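Long-range contact in NreA (Staphylococcus aureus subsp. aureus, PDB 6K2H), which probably senses nitrate through its GAF domain as part of a bacterial nitrogen-regulation signalling system, seen here in a form mutated at the nitrate-binding site: residues E8-R20 with P41-N53. The protein carries 1 engineered substitution. Residues are numbered along the deposited sequence; the frame is centred on the assembly and turned at random.
Sequences EDRRFQETLDKIR and PIKWHYVSGNKNN. With EDO (1,2-ethanediol), chain B.
Ser-48 OG is gripped from two sides by one turn of helix 10-23: it donates to Asp-17 OD1 at 2.6 Å and accepts from Arg-20 NE at 2.7 Å. The hydroxyl suits this buried place because it can give and take at once. With OG anti to the backbone N (chi1 172°), it faces the helix; it meets the carboxylate on its anti side and lies in the guanidinium plane, on a nearly straight N-H...O hydrogen bond (164°) from Arg-20 NE. Arg-20 is long enough to bend at its third torsion and lay one guanidinium face over Gly-49 CA, while its NH1 hydrogen-bonds to Tyr-25 O. Gly-49 has positive phi, which glycine adopts easily, and no side chain to collide with that face.

Tyr-46 makes the apolar half. Phe-12 CB sits over one face of its ring, 3.8 Å from the centroid, a CH-pi contact, whereas the two rings are near parallel but slid apart, with little overlap. One turn on, the branched Leu-16 sets CD2 against Tyr-46 CB at 3.8 Å and reaches on to Ala-28 and Leu-120 of the sheet. The phenol OH points to Glu-8 O just before the helix, a hydrogen bond whose very short length is doubtful; there Asp-9 caps the helix, its OD1 accepting from Phe-12 N.

Residues 10-20 of the helix thus pack along edge strand 42-48 of the antiparallel GAF sheet, crossing at -32°. Ser-48 stands between an acid and a base; giving a proton to one and accepting from the other probably polarises the hydroxyl so that each bond strengthens the other, and the two bonds together hold its rotation.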
ATOM      1  N   GLU A   8      17.406  -0.370  -3.656  1.00 90.05           N
ATOM      2  CA  GLU A   8      17.459  -0.039  -2.200  1.00 84.78           C
ATOM      3  C   GLU A   8      17.121  -1.289  -1.418  1.00 74.28           C
ATOM      4  O   GLU A   8      15.991  -1.694  -1.421  1.00 79.68           O
ATOM      5  CB  GLU A   8      16.476   1.088  -1.875  1.00 93.57           C
ATOM      6  CG  GLU A   8      16.823   2.394  -2.580  1.00102.53           C
ATOM      7  CD  GLU A   8      15.759   3.461  -2.412  1.00109.52           C
ATOM      8  OE1 GLU A   8      16.110   4.597  -2.017  1.00117.44           O
ATOM      9  OE2 GLU A   8      14.572   3.170  -2.678  1.00109.47           O
ATOM     10  N   ASP A   9      18.095  -1.895  -0.750  1.00 69.48           N
ATOM     11  CA  ASP A   9      17.963  -3.248  -0.189  1.00 64.84           C
ATOM     12  C   ASP A   9      17.085  -4.128  -1.076  1.00 65.77           C
ATOM     13  O   ASP A   9      15.841  -4.233  -0.908  1.00 59.96           O
ATOM     14  CB  ASP A   9      17.470  -3.246   1.242  1.00 65.99           C
ATOM     15  CG  ASP A   9      17.471  -4.626   1.838  1.00 67.09           C
ATOM     16  OD1 ASP A   9      16.369  -5.156   2.051  1.00 63.95           O
ATOM     17  OD2 ASP A   9      18.568  -5.199   2.063  1.00 71.91           O
ATOM     18  N   ARG A  10      17.767  -4.715  -2.058  1.00 57.59           N
ATOM     19  CA  ARG A  10      17.201  -5.661  -2.996  1.00 62.42           C
ATOM     20  C   ARG A  10      16.329  -6.744  -2.352  1.00 53.41           C
ATOM     21  O   ARG A  10      15.499  -7.300  -3.031  1.00 50.95           O
ATOM     22  CB  ARG A  10      18.328  -6.347  -3.797  1.00 69.25           C
ATOM     23  CG  ARG A  10      18.916  -5.541  -4.957  1.00 70.65           C
ATOM     24  CD  ARG A  10      19.372  -6.502  -6.054  1.00 79.74           C
ATOM     25  NE  ARG A  10      19.919  -5.840  -7.246  1.00 88.99           N
ATOM     26  CZ  ARG A  10      21.168  -5.367  -7.382  1.00 87.00           C
ATOM     27  NH1 ARG A  10      22.058  -5.437  -6.386  1.00 83.49           N
ATOM     28  NH2 ARG A  10      21.532  -4.796  -8.531  1.00 84.30           N
ATOM     29  N   ARG A  11      16.542  -7.064  -1.078  1.00 54.34           N
ATOM     30  CA  ARG A  11      15.734  -8.064  -0.372  1.00 53.31           C
ATOM     31  C   ARG A  11      14.291  -7.604  -0.228  1.00 51.17           C
ATOM     32  O   ARG A  11      13.363  -8.401  -0.422  1.00 43.63           O
ATOM     33  CB  ARG A  11      16.326  -8.361   1.009  1.00 60.10           C
ATOM     34  CG  ARG A  11      15.432  -9.106   1.998  1.00 66.08           C
ATOM     35  CD  ARG A  11      16.166  -9.361   3.309  1.00 73.86           C
ATOM     36  NE  ARG A  11      15.255  -9.610   4.433  1.00 82.66           N
ATOM     37  CZ  ARG A  11      15.631  -9.968   5.664  1.00 98.04           C
ATOM     38  NH1 ARG A  11      14.709 -10.166   6.608  1.00102.57           N
ATOM     39  NH2 ARG A  11      16.921 -10.131   5.971  1.00106.06           N
ATOM     40  N   PHE A  12      14.095  -6.337   0.142  1.00 42.13           N
ATOM     41  CA  PHE A  12      12.721  -5.783   0.109  1.00 40.97           C
ATOM     42  C   PHE A  12      12.109  -5.873  -1.259  1.00 33.74           C
ATOM     43  O   PHE A  12      10.950  -6.296  -1.327  1.00 32.87           O
ATOM     44  CB  PHE A  12      12.610  -4.365   0.628  1.00 37.15           C
ATOM     45  CG  PHE A  12      12.257  -4.319   2.067  1.00 43.11           C
ATOM     46  CD1 PHE A  12      10.989  -3.930   2.489  1.00 48.35           C
ATOM     47  CD2 PHE A  12      13.181  -4.725   3.027  1.00 53.02           C
ATOM     48  CE1 PHE A  12      10.667  -3.922   3.831  1.00 50.61           C
ATOM     49  CE2 PHE A  12      12.860  -4.719   4.380  1.00 54.57           C
ATOM     50  CZ  PHE A  12      11.598  -4.322   4.784  1.00 54.50           C
ATOM     51  N   GLN A  13      12.811  -5.457  -2.322  1.00 32.16           N
ATOM     52  CA  GLN A  13      12.214  -5.488  -3.663  1.00 32.43           C
ATOM     53  C   GLN A  13      11.858  -6.911  -4.076  1.00 38.49           C
ATOM     54  O   GLN A  13      10.770  -7.185  -4.566  1.00 30.84           O
ATOM     55  CB  GLN A  13      13.120  -4.874  -4.698  1.00 29.65           C
ATOM     56  CG  GLN A  13      12.591  -4.810  -6.121  1.00 32.06           C
ATOM     57  CD  GLN A  13      11.331  -3.970  -6.212  1.00 37.26           C
ATOM     58  OE1 GLN A  13      10.228  -4.476  -6.516  1.00 36.28           O
ATOM     59  NE2 GLN A  13      11.473  -2.681  -5.908  1.00 31.47           N
ATOM     60  N   GLU A  14      12.799  -7.833  -3.896  1.00 37.53           N
ATOM     61  CA  GLU A  14      12.597  -9.203  -4.394  1.00 37.21           C
ATOM     62  C   GLU A  14      11.507  -9.913  -3.618  1.00 31.30           C
ATOM     63  O   GLU A  14      10.718 -10.695  -4.203  1.00 32.30           O
ATOM     64  CB  GLU A  14      13.886 -10.041  -4.259  1.00 43.15           C
ATOM     65  CG  GLU A  14      15.013  -9.679  -5.203  1.00 50.60           C
ATOM     66  CD  GLU A  14      16.362 -10.323  -4.809  1.00 50.14           C
ATOM     67  OE1 GLU A  14      16.509 -10.896  -3.688  1.00 58.32           O
ATOM     68  OE2 GLU A  14      17.294 -10.215  -5.618  1.00 54.89           O
ATOM     69  N   THR A  15      11.508  -9.727  -2.317  1.00 27.32           N
ATOM     70  CA  THR A  15      10.477 -10.298  -1.479  1.00 32.20           C
ATOM     71  C   THR A  15       9.129  -9.709  -1.888  1.00 31.59           C
ATOM     72  O   THR A  15       8.142 -10.428  -2.003  1.00 29.48           O
ATOM     73  CB  THR A  15      10.709 -10.017  -0.012  1.00 37.05           C
ATOM     74  OG1 THR A  15      11.982 -10.561   0.361  1.00 46.72           O
ATOM     75  CG2 THR A  15       9.648 -10.647   0.817  1.00 44.30           C
ATOM     76  N   LEU A  16       9.102  -8.398  -2.139  1.00 25.01           N
ATOM     77  CA  LEU A  16       7.813  -7.791  -2.534  1.00 26.30           C
ATOM     78  C   LEU A  16       7.357  -8.388  -3.828  1.00 25.04           C
ATOM     79  O   LEU A  16       6.189  -8.726  -3.962  1.00 23.78           O
ATOM     80  CB  LEU A  16       7.875  -6.231  -2.583  1.00 22.69           C
ATOM     81  CG  LEU A  16       6.548  -5.518  -2.906  1.00 21.88           C
ATOM     82  CD1 LEU A  16       5.491  -5.721  -1.806  1.00 21.02           C
ATOM     83  CD2 LEU A  16       6.763  -4.041  -3.186  1.00 21.01           C
ATOM     84  N   ASP A  17       8.249  -8.588  -4.791  1.00 24.20           N
ATOM     85  CA  ASP A  17       7.836  -9.141  -6.063  1.00 28.81           C
ATOM     86  C   ASP A  17       7.308 -10.569  -5.934  1.00 27.60           C
ATOM     87  O   ASP A  17       6.319 -10.941  -6.595  1.00 29.11           O
ATOM     88  CB  ASP A  17       8.991  -9.186  -7.054  1.00 27.81           C
ATOM     89  CG  ASP A  17       9.416  -7.811  -7.557  1.00 33.24           C
ATOM     90  OD1 ASP A  17       8.627  -6.869  -7.672  1.00 26.58           O
ATOM     91  OD2 ASP A  17      10.592  -7.715  -7.967  1.00 33.72           O
ATOM     92  N   LYS A  18       7.980 -11.344  -5.090  1.00 30.05           N
ATOM     93  CA  LYS A  18       7.614 -12.741  -4.884  1.00 33.32           C
ATOM     94  C   LYS A  18       6.208 -12.779  -4.271  1.00 29.43           C
ATOM     95  O   LYS A  18       5.344 -13.430  -4.860  1.00 28.27           O
ATOM     96  CB  LYS A  18       8.609 -13.426  -3.958  1.00 36.27           C
ATOM     97  CG  LYS A  18       8.382 -14.926  -3.738  1.00 38.72           C
ATOM     98  CD  LYS A  18       8.887 -15.337  -2.358  1.00 47.28           C
ATOM     99  CE  LYS A  18      10.325 -15.830  -2.306  1.00 55.48           C
ATOM    100  NZ  LYS A  18      10.435 -17.314  -2.090  1.00 62.14           N
ATOM    101  N   ILE A  19       6.033 -12.120  -3.115  1.00 29.88           N
ATOM    102  CA  ILE A  19       4.751 -12.065  -2.357  1.00 32.56           C
ATOM    103  C   ILE A  19       3.568 -11.572  -3.194  1.00 29.76           C
ATOM    104  O   ILE A  19       2.483 -12.151  -3.138  1.00 28.43           O
ATOM    105  CB  ILE A  19       4.852 -11.222  -1.070  1.00 38.24           C
ATOM    106  CG1 ILE A  19       5.830 -11.905  -0.095  1.00 48.81           C
ATOM    107  CG2 ILE A  19       3.522 -11.177  -0.297  1.00 46.45           C
ATOM    108  CD1 ILE A  19       6.040 -11.144   1.197  1.00 48.05           C
ATOM    109  N   ARG A  20       3.773 -10.499  -3.943  1.00 30.16           N
ATOM    110  CA  ARG A  20       2.724  -9.966  -4.806  1.00 24.51           C
ATOM    111  C   ARG A  20       2.209 -11.095  -5.745  1.00 27.87           C
ATOM    112  O   ARG A  20       0.998 -11.339  -5.886  1.00 25.20           O
ATOM    113  CB  ARG A  20       3.249  -8.790  -5.615  1.00 25.23           C
ATOM    114  CG  ARG A  20       2.250  -8.459  -6.671  1.00 25.10           C
ATOM    115  CD  ARG A  20       2.564  -7.337  -7.566  1.00 25.81           C
ATOM    116  NE  ARG A  20       3.604  -7.719  -8.574  1.00 25.37           N
ATOM    117  CZ  ARG A  20       3.378  -8.315  -9.731  1.00 26.55           C
ATOM    118  NH1 ARG A  20       2.173  -8.744 -10.067  1.00 29.76           N
ATOM    119  NH2 ARG A  20       4.398  -8.506 -10.555  1.00 28.00           N
ATOM    120  N   PRO A  41       7.709  13.188   5.378  1.00 29.27           N
ATOM    121  CA  PRO A  41       6.494  12.609   4.832  1.00 27.01           C
ATOM    122  C   PRO A  41       6.662  11.091   4.704  1.00 23.64           C
ATOM    123  O   PRO A  41       7.738  10.556   5.014  1.00 25.57           O
ATOM    124  CB  PRO A  41       6.415  13.225   3.461  1.00 29.80           C
ATOM    125  CG  PRO A  41       7.838  13.438   3.079  1.00 33.15           C
ATOM    126  CD  PRO A  41       8.558  13.805   4.342  1.00 30.43           C
ATOM    127  N   ILE A  42       5.611  10.478   4.218  1.00 22.91           N
ATOM    128  CA  ILE A  42       5.633   9.027   3.877  1.00 23.58           C
ATOM    129  C   ILE A  42       5.670   8.895   2.344  1.00 23.61           C
ATOM    130  O   ILE A  42       5.023   9.670   1.622  1.00 25.64           O
ATOM    131  CB  ILE A  42       4.384   8.381   4.454  1.00 26.27           C
ATOM    132  CG1 ILE A  42       4.490   8.403   5.985  1.00 26.58           C
ATOM    133  CG2 ILE A  42       4.195   6.980   3.918  1.00 26.50           C
ATOM    134  CD1 ILE A  42       3.161   8.316   6.684  1.00 28.69           C
ATOM    135  N   LYS A  43       6.427   7.912   1.872  1.00 21.70           N
ATOM    136  CA  LYS A  43       6.504   7.615   0.455  1.00 25.66           C
ATOM    137  C   LYS A  43       6.369   6.173   0.171  1.00 20.72           C
ATOM    138  O   LYS A  43       6.657   5.356   1.024  1.00 21.53           O
ATOM    139  CB  LYS A  43       7.811   8.143  -0.123  1.00 28.27           C
ATOM    140  CG  LYS A  43       7.809   9.682  -0.040  1.00 35.05           C
ATOM    141  CD  LYS A  43       8.868  10.337  -0.913  1.00 38.80           C
ATOM    142  CE  LYS A  43       8.552  10.269  -2.377  1.00 42.79           C
ATOM    143  NZ  LYS A  43       7.866  11.465  -2.932  1.00 46.79           N
ATOM    144  N   TRP A  44       5.915   5.881  -1.050  1.00 21.61           N
ATOM    145  CA  TRP A  44       5.943   4.526  -1.553  1.00 19.66           C
ATOM    146  C   TRP A  44       7.381   4.260  -2.025  1.00 21.54           C
ATOM    147  O   TRP A  44       7.811   4.832  -3.051  1.00 23.44           O
ATOM    148  CB  TRP A  44       4.947   4.313  -2.653  1.00 19.56           C
ATOM    149  CG  TRP A  44       3.515   4.570  -2.253  1.00 18.63           C
ATOM    150  CD1 TRP A  44       2.786   5.677  -2.517  1.00 19.71           C
ATOM    151  CD2 TRP A  44       2.705   3.713  -1.461  1.00 18.09           C
ATOM    152  NE1 TRP A  44       1.488   5.516  -1.961  1.00 21.31           N
ATOM    153  CE2 TRP A  44       1.455   4.345  -1.267  1.00 19.91           C
ATOM    154  CE3 TRP A  44       2.940   2.469  -0.843  1.00 16.99           C
ATOM    155  CZ2 TRP A  44       0.414   3.733  -0.550  1.00 20.03           C
ATOM    156  CZ3 TRP A  44       1.951   1.890  -0.122  1.00 18.16           C
ATOM    157  CH2 TRP A  44       0.689   2.500   0.027  1.00 18.27           C
ATOM    158  N   HIS A  45       8.084   3.469  -1.243  1.00 19.81           N
ATOM    159  CA  HIS A  45       9.528   3.214  -1.395  0.51 21.36           C
ATOM    160  C   HIS A  45       9.755   2.069  -2.394  1.00 25.23           C
ATOM    161  O   HIS A  45      10.722   2.114  -3.156  1.00 26.11           O
ATOM    162  CB  HIS A  45      10.228   2.850  -0.062  0.51 22.44           C
ATOM    163  CG  HIS A  45      10.580   4.029   0.820  0.51 22.44           C
ATOM    164  ND1 HIS A  45       9.634   4.857   1.372  0.51 23.74           N
ATOM    165  CD2 HIS A  45      11.778   4.512   1.235  0.51 25.36           C
ATOM    166  CE1 HIS A  45      10.222   5.825   2.053  0.51 20.19           C
ATOM    167  NE2 HIS A  45      11.526   5.615   2.019  0.51 26.31           N
ATOM    168  N   TYR A  46       8.926   1.054  -2.298  1.00 20.78           N
ATOM    169  CA  TYR A  46       8.990  -0.148  -3.187  1.00 21.78           C
ATOM    170  C   TYR A  46       7.679  -0.421  -3.829  1.00 23.31           C
ATOM    171  O   TYR A  46       6.640  -0.261  -3.199  1.00 19.06           O
ATOM    172  CB  TYR A  46       9.448  -1.407  -2.429  1.00 22.74           C
ATOM    173  CG  TYR A  46      10.766  -1.261  -1.752  1.00 24.08           C
ATOM    174  CD1 TYR A  46      11.928  -1.456  -2.446  1.00 30.80           C
ATOM    175  CD2 TYR A  46      10.840  -0.866  -0.413  1.00 28.85           C
ATOM    176  CE1 TYR A  46      13.161  -1.293  -1.824  1.00 35.29           C
ATOM    177  CE2 TYR A  46      12.063  -0.690   0.219  1.00 34.51           C
ATOM    178  CZ  TYR A  46      13.214  -0.860  -0.505  1.00 33.86           C
ATOM    179  OH  TYR A  46      14.396  -0.717   0.162  1.00 40.17           O
ATOM    180  N   VAL A  47       7.686  -0.805  -5.108  1.00 21.14           N
ATOM    181  CA  VAL A  47       6.454  -1.194  -5.798  1.00 21.48           C
ATOM    182  C   VAL A  47       6.717  -2.477  -6.600  1.00 25.04           C
ATOM    183  O   VAL A  47       7.913  -2.762  -6.951  1.00 23.36           O
ATOM    184  CB  VAL A  47       5.874  -0.129  -6.764  1.00 20.25           C
ATOM    185  CG1 VAL A  47       5.420   1.121  -6.073  1.00 20.00           C
ATOM    186  CG2 VAL A  47       6.834   0.171  -7.886  1.00 22.07           C
ATOM    187  N   SER A  48       5.664  -3.215  -6.940  1.00 22.79           N
ATOM    188  CA  SER A  48       5.869  -4.473  -7.742  1.00 23.09           C
ATOM    189  C   SER A  48       4.664  -4.555  -8.627  1.00 25.11           C
ATOM    190  O   SER A  48       3.527  -4.242  -8.184  1.00 23.21           O
ATOM    191  CB  SER A  48       5.996  -5.683  -6.849  1.00 23.91           C
ATOM    192  OG  SER A  48       6.011  -6.876  -7.623  1.00 25.13           O
ATOM    193  N   GLY A  49       4.871  -4.895  -9.894  1.00 21.92           N
ATOM    194  CA  GLY A  49       3.742  -4.896 -10.837  1.00 21.06           C
ATOM    195  C   GLY A  49       3.247  -3.490 -11.244  1.00 19.77           C
ATOM    196  O   GLY A  49       2.167  -3.343 -11.819  1.00 21.25           O
ATOM    197  N   ASN A  50       4.061  -2.494 -11.039  1.00 20.54           N
ATOM    198  CA  ASN A  50       3.732  -1.132 -11.356  1.00 19.57           C
ATOM    199  C   ASN A  50       3.673  -0.915 -12.847  1.00 25.28           C
ATOM    200  O   ASN A  50       4.523  -1.437 -13.621  1.00 20.95           O
ATOM    201  CB  ASN A  50       4.704  -0.136 -10.713  1.00 20.03           C
ATOM    202  CG  ASN A  50       6.137  -0.283 -11.191  1.00 22.22           C
ATOM    203  OD1 ASN A  50       6.737  -1.364 -11.074  1.00 22.72           O
ATOM    204  ND2 ASN A  50       6.695   0.779 -11.708  1.00 21.80           N
ATOM    205  N   LYS A  51       2.724  -0.087 -13.239  1.00 21.96           N
ATOM    206  CA  LYS A  51       2.617   0.314 -14.640  1.00 23.37           C
ATOM    207  C   LYS A  51       3.554   1.476 -14.974  1.00 26.82           C
ATOM    208  O   LYS A  51       3.966   1.614 -16.139  1.00 24.79           O
ATOM    209  CB  LYS A  51       1.200   0.681 -15.027  1.00 22.81           C
ATOM    210  CG  LYS A  51       0.229  -0.466 -14.828  1.00 22.06           C
ATOM    211  CD  LYS A  51      -1.074  -0.276 -15.497  1.00 23.85           C
ATOM    212  CE  LYS A  51      -1.844   0.887 -14.857  1.00 24.60           C
ATOM    213  NZ  LYS A  51      -3.041   1.182 -15.659  1.00 24.37           N
ATOM    214  N   ASN A  52       3.851   2.361 -14.010  1.00 21.59           N
ATOM    215  CA  ASN A  52       4.635   3.534 -14.297  1.00 20.40           C
ATOM    216  C   ASN A  52       5.379   3.950 -13.059  1.00 22.19           C
ATOM    217  O   ASN A  52       5.277   3.307 -12.036  1.00 21.20           O
ATOM    218  CB  ASN A  52       3.766   4.669 -14.833  1.00 21.75           C
ATOM    219  CG  ASN A  52       2.649   5.023 -13.878  1.00 18.91           C
ATOM    220  OD1 ASN A  52       2.968   5.607 -12.871  1.00 21.43           O
ATOM    221  ND2 ASN A  52       1.369   4.594 -14.151  1.00 20.56           N
ATOM    222  N   ASN A  53       6.158   5.034 -13.141  1.00 21.91           N
ATOM    223  CA  ASN A  53       6.967   5.471 -12.000  1.00 23.86           C
ATOM    224  C   ASN A  53       6.453   6.717 -11.312  1.00 23.66           C
ATOM    225  O   ASN A  53       7.143   7.360 -10.522  1.00 25.43           O
ATOM    226  CB  ASN A  53       8.393   5.708 -12.490  1.00 25.62           C
ATOM    227  CG  ASN A  53       9.105   4.415 -12.805  1.00 33.68           C
ATOM    228  OD1 ASN A  53      10.031   4.411 -13.639  1.00 45.59           O
ATOM    229  ND2 ASN A  53       8.715   3.307 -12.139  1.00 27.83           N
TER
HETATM  230  C1  EDO B 201      -1.288   6.993  -1.577  1.00 21.81           C
HETATM  231  O1  EDO B 201      -1.097   6.749  -2.791  1.00 33.37           O
HETATM  232  C2  EDO B 201      -2.295   6.270  -0.979  1.00 25.41           C
HETATM  233  O2  EDO B 201      -1.918   6.399   0.316  1.00 37.36           O